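Local coordinates for protein XPF endonuclease (Aeropyrum pernix, PDB 2BGW) that probably cuts DNA at particular branched or damaged structures as a magnesium-dependent endonuclease of the XPF family, acting in DNA repair, at residues M1-P5 with R139-I145; P35-P39 with D155-W159; I84-G88 with D122-T126; I163-F167 with L185-F189. All blocks are in the same frame, centred on the assembly; numbering follows the deposited sequence.

Interaction 1 (M1-P5 with R139-I145); sequences MLEDP and REGGQRI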
loop_
_atom_site.group_PDB
_atom_site.type_symbol
_atom_site.label_atom_id
_atom_site.label_comp_id
_atom_site.label_asym_id
_atom_site.label_seq_id
_atom_site.Cartn_x
_atom_site.Cartn_y
_atom_site.Cartn_z
ATOM N N MET A 1 -8.930 5.823 -17.961
ATOM C CA MET A 1 -10.334 5.596 -18.401
ATOM C C MET A 1 -11.455 6.164 -17.509
ATOM O O MET A 1 -12.474 6.599 -18.038
ATOM C CB MET A 1 -10.581 4.107 -18.669
ATOM C CG MET A 1 -11.554 3.901 -19.833
ATOM S SD MET A 1 -11.223 2.437 -20.848
ATOM C CE MET A 1 -12.592 2.516 -22.092
ATOM N N LEU A 2 -11.311 6.137 -16.182
ATOM C CA LEU A 2 -12.333 6.722 -15.294
ATOM C C LEU A 2 -12.459 8.187 -15.653
ATOM O O LEU A 2 -11.446 8.847 -15.747
ATOM C CB LEU A 2 -11.947 6.602 -13.821
ATOM C CG LEU A 2 -11.863 5.241 -13.118
ATOM C CD1 LEU A 2 -11.121 5.420 -11.826
ATOM C CD2 LEU A 2 -13.217 4.675 -12.795
ATOM N N GLU A 3 -13.674 8.703 -15.845
ATOM C CA GLU A 3 -13.860 10.063 -16.385
ATOM C C GLU A 3 -14.096 11.248 -15.452
ATOM O O GLU A 3 -13.395 12.252 -15.542
ATOM C CB GLU A 3 -14.994 10.070 -17.395
ATOM C CG GLU A 3 -14.586 9.514 -18.724
ATOM C CD GLU A 3 -14.908 10.472 -19.866
ATOM O OE1 GLU A 3 -14.579 11.718 -19.760
ATOM O OE2 GLU A 3 -15.481 9.946 -20.862
ATOM N N ASP A 4 -15.101 11.153 -14.593
ATOM C CA ASP A 4 -15.611 12.309 -13.908
ATOM C C ASP A 4 -14.805 12.675 -12.672
ATOM O O ASP A 4 -14.418 11.801 -11.905
ATOM C CB ASP A 4 -17.048 12.052 -13.513
ATOM C CG ASP A 4 -17.936 11.788 -14.701
ATOM O OD1 ASP A 4 -17.423 11.782 -15.846
ATOM O OD2 ASP A 4 -19.161 11.615 -14.497
ATOM N N PRO A 5 -14.565 13.980 -12.471
ATOM C CA PRO A 5 -13.941 14.472 -11.273
ATOM C C PRO A 5 -14.794 14.171 -10.050
ATOM O O PRO A 5 -16.000 14.320 -10.096
ATOM C CB PRO A 5 -13.898 15.995 -11.511
ATOM C CG PRO A 5 -14.872 16.276 -12.562
ATOM C CD PRO A 5 -14.889 15.071 -13.408
ATOM N N ARG A 139 -12.885 10.229 -8.879
ATOM C CA ARG A 139 -13.067 9.968 -10.348
ATOM C C ARG A 139 -13.894 8.711 -10.571
ATOM O O ARG A 139 -13.492 7.615 -10.191
ATOM C CB ARG A 139 -11.770 9.793 -11.156
ATOM C CG ARG A 139 -10.814 11.016 -11.344
ATOM C CD ARG A 139 -10.090 11.011 -12.753
ATOM N NE ARG A 139 -9.056 12.051 -12.889
ATOM C CZ ARG A 139 -8.102 12.095 -13.837
ATOM N NH1 ARG A 139 -8.045 11.176 -14.778
ATOM N NH2 ARG A 139 -7.198 13.065 -13.849
ATOM N N GLU A 140 -15.063 8.892 -11.182
ATOM C CA GLU A 140 -16.039 7.840 -11.412
ATOM C C GLU A 140 -16.252 7.864 -12.889
ATOM O O GLU A 140 -16.259 8.932 -13.501
ATOM C CB GLU A 140 -17.347 8.179 -10.770
ATOM C CG GLU A 140 -17.276 9.303 -9.833
ATOM C CD GLU A 140 -18.543 9.426 -9.078
ATOM O OE1 GLU A 140 -19.528 9.973 -9.633
ATOM O OE2 GLU A 140 -18.541 8.944 -7.928
ATOM N N GLY A 141 -16.468 6.703 -13.473
ATOM C CA GLY A 141 -15.885 6.485 -14.783
ATOM C C GLY A 141 -16.819 6.650 -15.903
ATOM O O GLY A 141 -18.001 6.713 -15.693
ATOM N N GLY A 142 -16.277 6.675 -17.102
ATOM C CA GLY A 142 -17.067 6.970 -18.263
ATOM C C GLY A 142 -17.480 5.751 -19.027
ATOM O O GLY A 142 -18.253 4.956 -18.519
ATOM N N GLN A 143 -16.948 5.621 -20.248
ATOM C CA GLN A 143 -17.375 4.624 -21.230
ATOM C C GLN A 143 -17.405 3.232 -20.649
ATOM O O GLN A 143 -16.350 2.650 -20.385
ATOM C CB GLN A 143 -16.444 4.587 -22.430
ATOM C CG GLN A 143 -15.969 5.921 -22.914
ATOM C CD GLN A 143 -15.530 5.888 -24.375
ATOM O OE1 GLN A 143 -15.596 4.860 -25.043
ATOM N NE2 GLN A 143 -15.082 7.024 -24.877
ATOM N N ARG A 144 -18.627 2.724 -20.443
ATOM C CA ARG A 144 -18.891 1.357 -19.978
ATOM C C ARG A 144 -18.396 1.079 -18.555
ATOM O O ARG A 144 -18.117 -0.068 -18.210
ATOM C CB ARG A 144 -18.333 0.325 -20.960
ATOM C CG ARG A 144 -19.015 0.308 -22.330
ATOM C CD ARG A 144 -18.533 -0.918 -23.137
ATOM N NE ARG A 144 -18.931 -0.880 -24.549
ATOM C CZ ARG A 144 -19.881 -1.653 -25.093
ATOM N NH1 ARG A 144 -20.546 -2.548 -24.348
ATOM N NH2 ARG A 144 -20.165 -1.539 -26.393
ATOM N N ILE A 145 -18.315 2.129 -17.741
ATOM C CA ILE A 145 -17.808 2.024 -16.374
ATOM C C ILE A 145 -18.927 2.390 -15.416
ATOM O O ILE A 145 -19.441 3.512 -15.438
ATOM C CB ILE A 145 -16.552 2.933 -16.136
ATOM C CG1 ILE A 145 -15.377 2.447 -16.982
ATOM C CG2 ILE A 145 -16.178 3.019 -14.651
ATOM C CD1 ILE A 145 -14.207 3.372 -16.967
HETATM O O HOH W 1 -19.801 11.277 -12.153
#
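Leu2 lays its side chain along the backbone of the 139-145 loop, CD1 lying 3.6 Å from Arg139 O and CD2 3.9 Å from Ile145 CG2. Met1 adds to this small apolar patch, its CG 3.9 Å from Ile145 CD1. Close approach of the two backbones is possible because Gly141 and Gly142 have no side chains: Leu2 CA and Gly141 CA are 3.6 Å apart, a CB on Gly141 would clash with Leu2 CD2 and Ile145 CG2, and one on Gly142 would run into Glu3 CG. Gly142 also opens a type II turn closed by Ile145 N bonding to Gly142 O at 2.9 Å, which folds Ile145 back toward the N terminus. At the other end Asp4 and Glu140 form a single antiparallel bridge, a hydrogen-bonded pair: Asp4 N gives to Glu140 O at 2.7 Å and Glu140 N to Asp4 O at 3.1 Å, the second less certain, as Asp4 O is less surely placed. One water spans their carboxylates, donating to Asp4 OD2 at 2.5 Å and to Glu140 OE1 at 2.9 Å. The contact joins the lead-in to strand 10-14 with the linker between helix 123-137 and helix 155-165, while Arg139 packs on Asp112 of the second subunit. With one backbone bridge, a thin apolar patch and two like charges reconciled through water, the chemistry is that of a surface pairing of two loops, far from the magnesium site.

Interaction 2 (P35-P39 with D155-W159); sequences PKQLP and DVREW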
loop_
_atom_site.group_PDB
_atom_site.type_symbol
_atom_site.label_atom_id
_atom_site.label_comp_id
_atom_site.label_asym_id
_atom_site.label_seq_id
_atom_site.Cartn_x
_atom_site.Cartn_y
_atom_site.Cartn_z
ATOM N N PRO A 35 -6.165 14.720 10.692
ATOM C CA PRO A 35 -5.218 13.927 11.458
ATOM C C PRO A 35 -5.949 13.015 12.406
ATOM O O PRO A 35 -6.717 13.475 13.241
ATOM C CB PRO A 35 -4.417 14.971 12.238
ATOM C CG PRO A 35 -5.198 16.246 12.167
ATOM C CD PRO A 35 -6.402 16.040 11.293
ATOM N N LYS A 36 -5.743 11.721 12.233
ATOM C CA LYS A 36 -6.312 10.714 13.112
ATOM C C LYS A 36 -5.350 9.556 13.266
ATOM O O LYS A 36 -4.424 9.380 12.468
ATOM C CB LYS A 36 -7.609 10.161 12.532
ATOM C CG LYS A 36 -8.698 11.171 12.376
ATOM C CD LYS A 36 -9.504 11.318 13.644
ATOM C CE LYS A 36 -10.362 12.552 13.570
ATOM N NZ LYS A 36 -11.399 12.496 14.598
ATOM N N GLN A 37 -5.587 8.756 14.295
ATOM C CA GLN A 37 -4.893 7.502 14.445
ATOM C C GLN A 37 -5.477 6.463 13.497
ATOM O O GLN A 37 -6.644 6.070 13.624
ATOM C CB GLN A 37 -4.984 7.033 15.883
ATOM C CG GLN A 37 -4.486 5.609 16.091
ATOM C CD GLN A 37 -4.312 5.258 17.570
ATOM O OE1 GLN A 37 -4.714 6.039 18.473
ATOM N NE2 GLN A 37 -3.712 4.079 17.829
ATOM N N LEU A 38 -4.655 6.026 12.547
ATOM C CA LEU A 38 -5.041 4.997 11.591
ATOM C C LEU A 38 -4.420 3.697 12.030
ATOM O O LEU A 38 -3.415 3.714 12.715
ATOM C CB LEU A 38 -4.495 5.331 10.206
ATOM C CG LEU A 38 -4.873 6.655 9.584
ATOM C CD1 LEU A 38 -4.018 6.878 8.373
ATOM C CD2 LEU A 38 -6.326 6.590 9.236
ATOM N N PRO A 39 -5.004 2.558 11.633
ATOM C CA PRO A 39 -4.391 1.316 12.060
ATOM C C PRO A 39 -2.959 1.197 11.536
ATOM O O PRO A 39 -2.074 0.719 12.259
ATOM C CB PRO A 39 -5.265 0.254 11.406
ATOM C CG PRO A 39 -6.515 0.925 11.066
ATOM C CD PRO A 39 -6.196 2.331 10.801
ATOM N N ASP A 155 -11.506 6.979 9.278
ATOM C CA ASP A 155 -10.562 6.231 10.089
ATOM C C ASP A 155 -11.327 5.165 10.831
ATOM O O ASP A 155 -10.844 4.038 10.950
ATOM C CB ASP A 155 -9.950 7.163 11.109
ATOM C CG ASP A 155 -11.001 8.039 11.763
ATOM O OD1 ASP A 155 -12.121 8.140 11.191
ATOM O OD2 ASP A 155 -10.730 8.614 12.841
ATOM N N VAL A 156 -12.529 5.501 11.307
ATOM C CA VAL A 156 -13.331 4.541 12.052
ATOM C C VAL A 156 -13.689 3.336 11.199
ATOM O O VAL A 156 -13.565 2.191 11.644
ATOM C CB VAL A 156 -14.584 5.153 12.637
ATOM C CG1 VAL A 156 -15.483 4.065 13.133
ATOM C CG2 VAL A 156 -14.232 6.096 13.769
ATOM N N ARG A 157 -14.080 3.575 9.964
ATOM C CA ARG A 157 -14.284 2.472 9.040
ATOM C C ARG A 157 -13.005 1.650 8.820
ATOM O O ARG A 157 -13.071 0.428 8.688
ATOM C CB ARG A 157 -14.834 2.970 7.709
ATOM C CG ARG A 157 -15.022 1.863 6.711
ATOM C CD ARG A 157 -15.679 2.329 5.410
ATOM N NE ARG A 157 -15.124 1.589 4.274
ATOM C CZ ARG A 157 -15.757 0.609 3.633
ATOM N NH1 ARG A 157 -16.991 0.247 3.998
ATOM N NH2 ARG A 157 -15.159 -0.015 2.620
ATOM N N GLU A 158 -11.849 2.308 8.795
ATOM C CA GLU A 158 -10.608 1.606 8.519
ATOM C C GLU A 158 -10.310 0.583 9.602
ATOM O O GLU A 158 -9.955 -0.560 9.322
ATOM C CB GLU A 158 -9.442 2.587 8.324
ATOM C CG GLU A 158 -9.531 3.385 7.002
ATOM C CD GLU A 158 -9.900 2.530 5.773
ATOM O OE1 GLU A 158 -9.141 1.579 5.442
ATOM O OE2 GLU A 158 -10.954 2.811 5.137
ATOM N N TRP A 159 -10.482 1.010 10.847
ATOM C CA TRP A 159 -10.340 0.142 11.991
ATOM C C TRP A 159 -11.420 -0.913 12.000
ATOM O O TRP A 159 -11.161 -2.053 12.350
ATOM C CB TRP A 159 -10.501 0.951 13.229
ATOM C CG TRP A 159 -9.339 1.741 13.602
ATOM C CD1 TRP A 159 -9.187 3.070 13.455
ATOM C CD2 TRP A 159 -8.170 1.273 14.256
ATOM N NE1 TRP A 159 -7.983 3.481 13.964
ATOM C CE2 TRP A 159 -7.341 2.394 14.479
ATOM C CE3 TRP A 159 -7.734 0.012 14.673
ATOM C CZ2 TRP A 159 -6.104 2.302 15.105
ATOM C CZ3 TRP A 159 -6.506 -0.086 15.290
ATOM C CH2 TRP A 159 -5.697 1.058 15.499
#
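How a strand end meets a helix start is largely a matter of one indole. Trp159 NE1 donates to the backbone Gln37 O at 2.9 Å with a nearly straight N-H...O angle of 166°, so the ring nitrogen and a backbone carbonyl satisfy each other. The same ring offers a face to Pro39, whose CG sits 3.8 Å from the centroid of the five-membered ring of Trp159 and 16° off its normal, a CH-pi contact. Gln37 CG lies 3.8 Å from Trp159 CZ2. At the first turn of helix 155-165, Asp155 OD1 accepts weakly from Val156 N at 2.7 Å; Asp155 OD2 is 3.1 Å from Lys36 CD, but Lys36 NZ stays 4.3 Å from Asp155 OD2, beyond a salt bridge. Other polar groups find partners elsewhere: Leu38 N bonds to Asp14, Glu158 OE1 to Tyr79 OH, and Arg157 forms a salt bridge with Asp47. The contact thus joins the edge of the nuclease sheet to the helix that leads into the helix-hairpin-helix region, with Gln37 and Trp159 also packing on Pro168 and Ser166 of the second subunit. The side chain of Leu38 lies about 6 Å from that of Asp42, a magnesium ligand. Since a directional bond and a ring-face contact converge on one tryptophan, the chemistry implies a defined orientation of this helix against the sheet edge, with no salt bridge between the two segments themselves.

Interaction 3 (I84-G88 with D122-T126); sequences IIVEG and DPKGT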
loop_
_atom_site.group_PDB
_atom_site.type_symbol
_atom_site.label_atom_id
_atom_site.label_comp_id
_atom_site.label_asym_id
_atom_site.label_seq_id
_atom_site.Cartn_x
_atom_site.Cartn_y
_atom_site.Cartn_z
ATOM N N ILE A 84 4.386 3.034 -1.283
ATOM C CA ILE A 84 5.447 3.560 -0.413
ATOM C C ILE A 84 6.127 4.669 -1.151
ATOM O O ILE A 84 6.572 4.488 -2.282
ATOM C CB ILE A 84 6.480 2.530 -0.035
ATOM C CG1 ILE A 84 5.864 1.517 0.934
ATOM C CG2 ILE A 84 7.654 3.237 0.602
ATOM C CD1 ILE A 84 6.542 0.193 0.963
ATOM N N ILE A 85 6.163 5.832 -0.527
ATOM C CA ILE A 85 6.758 6.982 -1.157
ATOM C C ILE A 85 8.089 7.213 -0.522
ATOM O O ILE A 85 8.169 7.468 0.680
ATOM C CB ILE A 85 5.903 8.262 -0.991
ATOM C CG1 ILE A 85 4.665 8.197 -1.900
ATOM C CG2 ILE A 85 6.754 9.508 -1.268
ATOM C CD1 ILE A 85 3.618 9.205 -1.543
ATOM N N VAL A 86 9.137 7.126 -1.328
ATOM C CA VAL A 86 10.474 7.354 -0.806
ATOM C C VAL A 86 10.947 8.774 -1.111
ATOM O O VAL A 86 11.092 9.192 -2.272
ATOM C CB VAL A 86 11.451 6.302 -1.286
ATOM C CG1 VAL A 86 12.793 6.539 -0.654
ATOM C CG2 VAL A 86 10.935 4.893 -0.940
ATOM N N GLU A 87 11.152 9.513 -0.032
ATOM C CA GLU A 87 11.457 10.925 -0.099
ATOM C C GLU A 87 12.966 11.188 0.043
ATOM O O GLU A 87 13.557 10.937 1.119
ATOM C CB GLU A 87 10.688 11.624 1.016
ATOM C CG GLU A 87 10.906 13.110 1.168
ATOM C CD GLU A 87 9.861 13.703 2.085
ATOM O OE1 GLU A 87 8.662 13.658 1.703
ATOM O OE2 GLU A 87 10.226 14.194 3.189
ATOM N N GLY A 88 13.571 11.711 -1.026
ATOM C CA GLY A 88 15.007 11.927 -1.055
ATOM C C GLY A 88 15.668 10.878 -1.930
ATOM O O GLY A 88 15.009 9.960 -2.407
ATOM N N ASP A 122 11.493 15.878 -2.059
ATOM C CA ASP A 122 11.332 16.605 -0.827
ATOM C C ASP A 122 9.900 16.382 -0.447
ATOM O O ASP A 122 9.157 15.840 -1.257
ATOM C CB ASP A 122 11.570 18.099 -1.058
ATOM C CG ASP A 122 11.161 18.563 -2.452
ATOM O OD1 ASP A 122 11.950 19.301 -3.064
ATOM O OD2 ASP A 122 10.070 18.206 -2.955
ATOM N N PRO A 123 9.493 16.785 0.773
ATOM C CA PRO A 123 8.092 16.822 1.213
ATOM C C PRO A 123 7.070 17.329 0.174
ATOM O O PRO A 123 6.027 16.692 -0.036
ATOM C CB PRO A 123 8.153 17.786 2.400
ATOM C CG PRO A 123 9.460 17.470 3.020
ATOM C CD PRO A 123 10.393 17.203 1.861
ATOM N N LYS A 124 7.367 18.468 -0.458
ATOM C CA LYS A 124 6.484 19.058 -1.463
ATOM C C LYS A 124 6.195 18.048 -2.562
ATOM O O LYS A 124 5.095 17.987 -3.077
ATOM C CB LYS A 124 7.128 20.315 -2.055
ATOM C CG LYS A 124 6.215 21.146 -2.903
ATOM C CD LYS A 124 6.969 21.860 -3.985
ATOM C CE LYS A 124 6.095 22.926 -4.650
ATOM N NZ LYS A 124 6.718 23.420 -5.926
ATOM N N GLY A 125 7.192 17.253 -2.910
ATOM C CA GLY A 125 7.004 16.229 -3.911
ATOM C C GLY A 125 6.051 15.156 -3.413
ATOM O O GLY A 125 5.168 14.693 -4.139
ATOM N N THR A 126 6.234 14.755 -2.163
ATOM C CA THR A 126 5.388 13.736 -1.546
ATOM C C THR A 126 3.973 14.272 -1.469
ATOM O O THR A 126 3.018 13.574 -1.848
ATOM C CB THR A 126 5.909 13.357 -0.160
ATOM O OG1 THR A 126 7.319 13.106 -0.268
ATOM C CG2 THR A 126 5.207 12.123 0.372
#
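Polar contacts dominate where strand 81-87 passes the start of helix 123-137. Thr126 OG1 donates to Glu87 OE1 at a very short 2.4 Å, and the same hydroxyl is hydrogen-bonded to Thr120 at the end of the neighbouring strand 116-120. Glu87 OE2 makes a salt bridge with Arg53, so both oxygens of this buried carboxylate are engaged. Within the helix start, Asp122 is the N-cap: its OD2 accepts from Gly125 N at 3.0 Å, and Thr126 N bonds to Asp122 O at 3.2 Å. Van der Waals contacts fill in the rest. Ile85 CG2 meets Thr126 CG2 at 3.5 Å, so the threonine turns both its hydroxyl and its methyl to the strand, and Pro123 lies against the carboxylate, with its CD 3.3 Å from Glu87 OE2. Because side chains alternate along a strand, Ile85 and Glu87 face the helix while Val86 points away. Topologically, the chain leaves this strand, passes through helix 99-112 and the adjacent parallel strand 116-120, and then returns as helix 123-137 across one face of the sheet, within the PDDEXK-type nuclease domain. Arg53 belongs to the magnesium site seen in this structure, so Glu87 links the helix to the metal-site strand 49-55. A buried carboxylate held between an arginine and a threonine hydroxyl implies a charge balanced within the protein interior, next to the probable catalytic centre.

Interaction 4 (I163-F167 with L185-F189); sequences ILQSF and LERFF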
loop_
_atom_site.group_PDB
_atom_site.type_symbol
_atom_site.label_atom_id
_atom_site.label_comp_id
_atom_site.label_asym_id
_atom_site.label_seq_id
_atom_site.Cartn_x
_atom_site.Cartn_y
_atom_site.Cartn_z
ATOM N N ILE A 163 -10.100 -4.723 12.080
ATOM C CA ILE A 163 -10.574 -5.662 13.077
ATOM C C ILE A 163 -11.179 -6.880 12.385
ATOM O O ILE A 163 -10.743 -7.998 12.634
ATOM C CB ILE A 163 -11.446 -4.945 14.119
ATOM C CG1 ILE A 163 -10.515 -4.026 14.903
ATOM C CG2 ILE A 163 -12.135 -5.933 15.044
ATOM C CD1 ILE A 163 -11.139 -2.949 15.657
ATOM N N LEU A 164 -12.100 -6.681 11.452
ATOM C CA LEU A 164 -12.594 -7.820 10.685
ATOM C C LEU A 164 -11.464 -8.626 10.014
ATOM O O LEU A 164 -11.550 -9.862 10.019
ATOM C CB LEU A 164 -13.666 -7.404 9.667
ATOM C CG LEU A 164 -14.966 -6.814 10.240
ATOM C CD1 LEU A 164 -15.760 -6.123 9.163
ATOM C CD2 LEU A 164 -15.830 -7.867 10.891
ATOM N N GLN A 165 -10.418 -7.963 9.468
ATOM C CA GLN A 165 -9.316 -8.671 8.729
ATOM C C GLN A 165 -8.491 -9.630 9.615
ATOM O O GLN A 165 -7.945 -10.645 9.143
ATOM C CB GLN A 165 -8.362 -7.685 8.041
ATOM C CG GLN A 165 -8.535 -7.458 6.509
ATOM C CD GLN A 165 -8.750 -5.945 6.166
ATOM O OE1 GLN A 165 -7.801 -5.157 6.132
ATOM N NE2 GLN A 165 -10.015 -5.548 5.953
ATOM N N SER A 166 -8.427 -9.304 10.900
ATOM C CA SER A 166 -7.693 -10.103 11.855
ATOM C C SER A 166 -8.284 -11.502 12.070
ATOM O O SER A 166 -7.644 -12.355 12.654
ATOM C CB SER A 166 -7.544 -9.349 13.180
ATOM O OG SER A 166 -8.792 -9.225 13.851
ATOM N N PHE A 167 -9.498 -11.742 11.595
ATOM C CA PHE A 167 -10.094 -13.069 11.677
ATOM C C PHE A 167 -9.537 -13.979 10.598
ATOM O O PHE A 167 -9.156 -13.516 9.500
ATOM C CB PHE A 167 -11.608 -12.991 11.523
ATOM C CG PHE A 167 -12.345 -12.610 12.793
ATOM C CD1 PHE A 167 -12.326 -11.289 13.274
ATOM C CD2 PHE A 167 -13.087 -13.560 13.494
ATOM C CE1 PHE A 167 -13.011 -10.929 14.438
ATOM C CE2 PHE A 167 -13.789 -13.212 14.662
ATOM C CZ PHE A 167 -13.748 -11.897 15.127
ATOM N N LEU A 185 -20.057 -3.639 13.345
ATOM C CA LEU A 185 -19.243 -4.773 13.805
ATOM C C LEU A 185 -20.042 -5.599 14.792
ATOM O O LEU A 185 -20.064 -6.840 14.756
ATOM C CB LEU A 185 -17.940 -4.320 14.469
ATOM C CG LEU A 185 -16.829 -3.783 13.577
ATOM C CD1 LEU A 185 -15.486 -4.117 14.178
ATOM C CD2 LEU A 185 -16.945 -4.326 12.153
ATOM N N GLU A 186 -20.721 -4.882 15.670
ATOM C CA GLU A 186 -21.379 -5.505 16.793
ATOM C C GLU A 186 -22.610 -6.313 16.392
ATOM O O GLU A 186 -22.835 -7.399 16.937
ATOM C CB GLU A 186 -21.722 -4.457 17.808
ATOM C CG GLU A 186 -22.216 -5.019 19.055
ATOM C CD GLU A 186 -23.357 -4.207 19.512
ATOM O OE1 GLU A 186 -24.210 -3.904 18.644
ATOM O OE2 GLU A 186 -23.381 -3.839 20.708
ATOM N N ARG A 187 -23.384 -5.804 15.437
ATOM C CA ARG A 187 -24.395 -6.628 14.794
ATOM C C ARG A 187 -23.747 -7.884 14.187
ATOM O O ARG A 187 -24.287 -8.983 14.320
ATOM C CB ARG A 187 -25.205 -5.832 13.753
ATOM N N PHE A 188 -22.577 -7.736 13.570
ATOM C CA PHE A 188 -21.904 -8.877 12.938
ATOM C C PHE A 188 -21.414 -9.892 13.954
ATOM O O PHE A 188 -21.525 -11.103 13.732
ATOM C CB PHE A 188 -20.707 -8.453 12.074
ATOM C CG PHE A 188 -19.847 -9.616 11.639
ATOM C CD1 PHE A 188 -20.312 -10.526 10.683
ATOM C CD2 PHE A 188 -18.599 -9.824 12.212
ATOM C CE1 PHE A 188 -19.559 -11.608 10.295
ATOM C CE2 PHE A 188 -17.830 -10.911 11.824
ATOM C CZ PHE A 188 -18.321 -11.812 10.862
ATOM N N PHE A 189 -20.856 -9.379 15.054
ATOM C CA PHE A 189 -20.268 -10.200 16.121
ATOM C C PHE A 189 -21.318 -10.958 16.917
ATOM O O PHE A 189 -21.020 -11.559 17.940
ATOM C CB PHE A 189 -19.487 -9.312 17.076
ATOM C CG PHE A 189 -18.202 -8.811 16.518
ATOM C CD1 PHE A 189 -17.529 -9.523 15.539
ATOM C CD2 PHE A 189 -17.637 -7.647 16.997
ATOM C CE1 PHE A 189 -16.341 -9.084 15.040
ATOM C CE2 PHE A 189 -16.424 -7.203 16.502
ATOM C CZ PHE A 189 -15.783 -7.930 15.514
#
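Branched aliphatic and phenylalanine side chains make this interface, with no hydrogen bond between the segments. Leu164, in the mt rotamer, holds both methyls near Leu185 CD2, Leu164 CD1 at 3.7 Å and Leu164 CD2 at 3.9 Å, and its CD2 also reaches Phe188 CD2 at 3.6 Å. Ile163, also mt, directs CG2 to Leu185 CD1 at 3.9 Å and to Phe189 CZ at 4.2 Å, near the edge of that ring. The phenylalanines diverge: Phe188 takes a t chi1 and Phe189 an m chi1, which sends their rings to separate sites beside Leu164. This is the apolar interior of a helix-hairpin-helix domain, in which helix 155-165 and the short helix 185-188 are brought together across helix 172-182. Ala175 and Ile178 of that helix pack on Leu164, and Phe182 meets Phe188 edge-to-face. Phe167, with chi1 m, brings its CZ to 3.8 Å from Phe189 CE1; the ring planes are 27° apart and the centroids 5.9 Å apart, so the rings are slid past each other with little overlap. Ser166, chi1 p, folds its OG back to donate to Ile163 O at 2.6 Å. Across the dimer, Phe189 stacks on Phe189 of the second subunit, and Ile163 packs on its Phe167.

Overall arrangement
From the N terminus, the chain opens interaction 1 first and closes it only after helix 123-137, so residues 1-5 and 139-145 bracket all six strands of the sheet. Interaction 2 opens at 35-39 and closes at 155-159, beyond the second half of interaction 1; the two therefore cross. Interaction 3, joining 84-88 to 122-126, is a shorter loop contained within both, tying strand 81-87, beside outermost strand 116-120, to helix 123-137. Interaction 4 follows in series: it opens at 163-167, further along the helix 155-165 used by interaction 2, and closes at 185-189. That shared helix carries the chain from the nuclease sheet into the helix-hairpin-helix domain. Interactions 3 and 4 lie on opposite sides of the chain's centre.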